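Long-range contact in conjugal transfer protein TRWB (Escherichia coli, PDB 1E9R), which probably acts as a hexameric, ring-helicase-like P-loop ATPase that couples DNA to the secretion machinery during bacterial conjugation: residues B[146-154]-B[206-214]. Sequence-based numbering, arbitrary orientation.
Sequences WASYGRLLL and ALTSARFVL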
loop_
_atom_site.group_PDB
_atom_site.type_symbol
_atom_site.label_atom_id
_atom_site.label_comp_id
_atom_site.label_asym_id
_atom_site.label_seq_id
_atom_site.Cartn_x
_atom_site.Cartn_y
_atom_site.Cartn_z
ATOM N N TRP B 146 3.417 20.288 9.561
ATOM C CA TRP B 146 2.986 21.677 9.512
ATOM C C TRP B 146 2.409 22.124 10.842
ATOM O O TRP B 146 2.726 23.215 11.327
ATOM C CB TRP B 146 1.930 21.886 8.437
ATOM C CG TRP B 146 2.350 21.445 7.098
ATOM C CD1 TRP B 146 3.622 21.394 6.608
ATOM C CD2 TRP B 146 1.493 21.013 6.042
ATOM N NE1 TRP B 146 3.611 20.955 5.310
ATOM C CE2 TRP B 146 2.316 20.713 4.936
ATOM C CE3 TRP B 146 0.104 20.851 5.921
ATOM C CZ2 TRP B 146 1.797 20.256 3.722
ATOM C CZ3 TRP B 146 -0.414 20.397 4.716
ATOM C CH2 TRP B 146 0.433 20.104 3.630
ATOM N N ALA B 147 1.548 21.286 11.419
ATOM C CA ALA B 147 0.913 21.606 12.698
ATOM C C ALA B 147 2.019 21.851 13.707
ATOM O O ALA B 147 1.915 22.712 14.571
ATOM C CB ALA B 147 0.018 20.447 13.155
ATOM N N SER B 148 3.090 21.084 13.568
ATOM C CA SER B 148 4.236 21.196 14.448
ATOM C C SER B 148 4.809 22.609 14.389
ATOM O O SER B 148 5.105 23.209 15.422
ATOM C CB SER B 148 5.286 20.177 14.030
ATOM O OG SER B 148 6.508 20.402 14.705
ATOM N N TYR B 149 4.971 23.130 13.177
ATOM C CA TYR B 149 5.496 24.477 12.978
ATOM C C TYR B 149 4.475 25.458 13.539
ATOM O O TYR B 149 4.841 26.492 14.104
ATOM C CB TYR B 149 5.704 24.749 11.484
ATOM C CG TYR B 149 6.741 23.866 10.824
ATOM C CD1 TYR B 149 7.931 23.552 11.470
ATOM C CD2 TYR B 149 6.532 23.346 9.546
ATOM C CE1 TYR B 149 8.892 22.742 10.865
ATOM C CE2 TYR B 149 7.485 22.536 8.932
ATOM C CZ TYR B 149 8.664 22.237 9.598
ATOM O OH TYR B 149 9.608 21.428 9.003
ATOM N N GLY B 150 3.195 25.123 13.375
ATOM C CA GLY B 150 2.124 25.964 13.889
ATOM C C GLY B 150 2.124 26.092 15.410
ATOM O O GLY B 150 1.885 27.174 15.949
ATOM N N ARG B 151 2.394 24.988 16.109
ATOM C CA ARG B 151 2.436 25.000 17.562
ATOM C C ARG B 151 3.630 25.813 18.013
ATOM O O ARG B 151 3.559 26.506 19.027
ATOM C CB ARG B 151 2.522 23.575 18.116
ATOM C CG ARG B 151 1.400 22.696 17.607
ATOM C CD ARG B 151 1.091 21.493 18.479
ATOM N NE ARG B 151 0.152 20.619 17.780
ATOM C CZ ARG B 151 0.530 19.643 16.964
ATOM N NH1 ARG B 151 1.822 19.416 16.775
ATOM N NH2 ARG B 151 -0.372 18.926 16.302
ATOM N N LEU B 152 4.728 25.722 17.261
ATOM C CA LEU B 152 5.943 26.483 17.562
ATOM C C LEU B 152 5.615 27.974 17.456
ATOM O O LEU B 152 5.893 28.744 18.370
ATOM C CB LEU B 152 7.066 26.151 16.573
ATOM C CG LEU B 152 8.261 27.108 16.693
ATOM C CD1 LEU B 152 8.946 26.931 18.043
ATOM C CD2 LEU B 152 9.239 26.858 15.567
ATOM N N LEU B 153 5.023 28.371 16.332
ATOM C CA LEU B 153 4.646 29.760 16.127
ATOM C C LEU B 153 3.617 30.180 17.175
ATOM O O LEU B 153 3.675 31.290 17.708
ATOM C CB LEU B 153 4.069 29.953 14.724
ATOM C CG LEU B 153 3.552 31.360 14.395
ATOM C CD1 LEU B 153 4.636 32.374 14.627
ATOM C CD2 LEU B 153 3.095 31.419 12.959
ATOM N N LEU B 154 2.683 29.285 17.483
ATOM C CA LEU B 154 1.664 29.591 18.467
ATOM C C LEU B 154 2.216 29.774 19.867
ATOM O O LEU B 154 2.027 30.826 20.467
ATOM C CB LEU B 154 0.596 28.505 18.509
ATOM C CG LEU B 154 -0.549 28.800 19.486
ATOM C CD1 LEU B 154 -1.401 29.951 18.959
ATOM C CD2 LEU B 154 -1.401 27.546 19.674
ATOM N N ALA B 206 8.535 26.801 6.250
ATOM C CA ALA B 206 8.047 26.336 7.537
ATOM C C ALA B 206 7.156 27.408 8.168
ATOM O O ALA B 206 6.062 27.105 8.638
ATOM C CB ALA B 206 9.213 26.013 8.442
ATOM N N LEU B 207 7.613 28.661 8.162
ATOM C CA LEU B 207 6.833 29.765 8.732
ATOM C C LEU B 207 5.500 29.872 8.002
ATOM O O LEU B 207 4.448 29.972 8.632
ATOM C CB LEU B 207 7.573 31.100 8.591
ATOM C CG LEU B 207 7.393 32.175 9.676
ATOM C CD1 LEU B 207 7.610 33.557 9.075
ATOM C CD2 LEU B 207 6.016 32.091 10.279
ATOM N N THR B 208 5.557 29.861 6.669
ATOM C CA THR B 208 4.356 29.951 5.844
ATOM C C THR B 208 3.380 28.859 6.228
ATOM O O THR B 208 2.178 29.107 6.337
ATOM C CB THR B 208 4.674 29.790 4.344
ATOM O OG1 THR B 208 5.333 30.960 3.859
ATOM C CG2 THR B 208 3.412 29.601 3.556
ATOM N N SER B 209 3.899 27.648 6.424
ATOM C CA SER B 209 3.059 26.514 6.804
ATOM C C SER B 209 2.374 26.737 8.145
ATOM O O SER B 209 1.183 26.456 8.301
ATOM C CB SER B 209 3.889 25.243 6.861
ATOM O OG SER B 209 4.222 24.844 5.554
ATOM N N ALA B 210 3.136 27.240 9.108
ATOM C CA ALA B 210 2.613 27.521 10.432
ATOM C C ALA B 210 1.448 28.501 10.306
ATOM O O ALA B 210 0.375 28.264 10.844
ATOM C CB ALA B 210 3.723 28.108 11.310
ATOM N N ARG B 211 1.666 29.597 9.580
ATOM C CA ARG B 211 0.646 30.627 9.375
ATOM C C ARG B 211 -0.675 30.033 8.901
ATOM O O ARG B 211 -1.744 30.376 9.401
ATOM C CB ARG B 211 1.146 31.645 8.350
ATOM C CG ARG B 211 2.431 32.330 8.767
ATOM C CD ARG B 211 2.166 33.689 9.397
ATOM N NE ARG B 211 2.234 34.769 8.420
ATOM C CZ ARG B 211 2.094 36.060 8.710
ATOM N NH1 ARG B 211 1.864 36.454 9.957
ATOM N NH2 ARG B 211 2.234 36.962 7.747
ATOM N N PHE B 212 -0.593 29.143 7.927
ATOM C CA PHE B 212 -1.775 28.495 7.386
ATOM C C PHE B 212 -2.491 27.637 8.427
ATOM O O PHE B 212 -3.708 27.704 8.555
ATOM C CB PHE B 212 -1.393 27.649 6.175
ATOM C CG PHE B 212 -1.301 28.429 4.911
ATOM C CD1 PHE B 212 -2.365 29.229 4.501
ATOM C CD2 PHE B 212 -0.164 28.357 4.118
ATOM C CE1 PHE B 212 -2.300 29.941 3.318
ATOM C CE2 PHE B 212 -0.088 29.074 2.922
ATOM C CZ PHE B 212 -1.154 29.863 2.522
ATOM N N VAL B 213 -1.749 26.828 9.171
ATOM C CA VAL B 213 -2.379 25.998 10.186
ATOM C C VAL B 213 -3.154 26.897 11.127
ATOM O O VAL B 213 -4.336 26.689 11.351
ATOM C CB VAL B 213 -1.345 25.212 11.020
ATOM C CG1 VAL B 213 -2.034 24.505 12.163
ATOM C CG2 VAL B 213 -0.630 24.207 10.143
ATOM N N LEU B 214 -2.474 27.899 11.671
ATOM C CA LEU B 214 -3.083 28.836 12.608
ATOM C C LEU B 214 -4.248 29.613 12.008
ATOM O O LEU B 214 -5.195 29.963 12.711
ATOM C CB LEU B 214 -2.025 29.804 13.132
ATOM C CG LEU B 214 -1.352 29.492 14.471
ATOM C CD1 LEU B 214 -1.437 28.012 14.803
ATOM C CD2 LEU B 214 0.091 29.971 14.406
#
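Tyr-149 lays one ring face on Ala-206, whose CB stands 3.8 Å from the ring centroid and 4° off the ring normal, a CH-pi contact. The indole of Trp-146 meets Ser-209 obliquely, CD1 coming 3.7 Å from OG, which is itself hydrogen-bonded to Lys-205 O. Both rings stand on helix 141-163, which crosses helix 201-217 almost at right angles in an all-helical region of this P-loop NTPase-family chain; the axes of the two segments cross at -83° and approach to 7.4 Å. Gly-150 permits this closeness: its CA lies 3.8 Å from Ala-210 CA, and a CB there would crowd Val-213 CG1. Tyr-149 CG is anti to its own carbonyl carbon (chi1 -64°), which swings the ring over Ala-206 while CB rests on Ala-210 CB; the hydroxyl bonds to Glu-145 of its own helix. With an alanine in place of Tyr-149, the Ala-206 methyl would probably lose the ring face it rests on and Glu-145 its hydroxyl mate. The tyrosine ring also meets Phe-212 of a neighbouring subunit, and Phe-212 of this chain meets Tyr-149 of another, so the helix pair lies at the interfaces between subunits. Away from the rings, Leu-153 is a knob in the hole formed by Leu-207, Ala-210, Arg-211 and Leu-214. With CG anti to the backbone N, Leu-153 carries CD2 among them, and the guanidinium of Arg-211 reaches on to Ala-179 O. Thr-176 of helix 169-178 touches both Leu-153 and Leu-214. Val-213 puts CG2 against Trp-146 CB and Trp-146 O. The Leu-153 and Leu-214 side chains cross at a slant, bringing their CD2 methyls within 3.6 Å, while Leu-214 CD1 lies 3.6 Å from Gly-150 O.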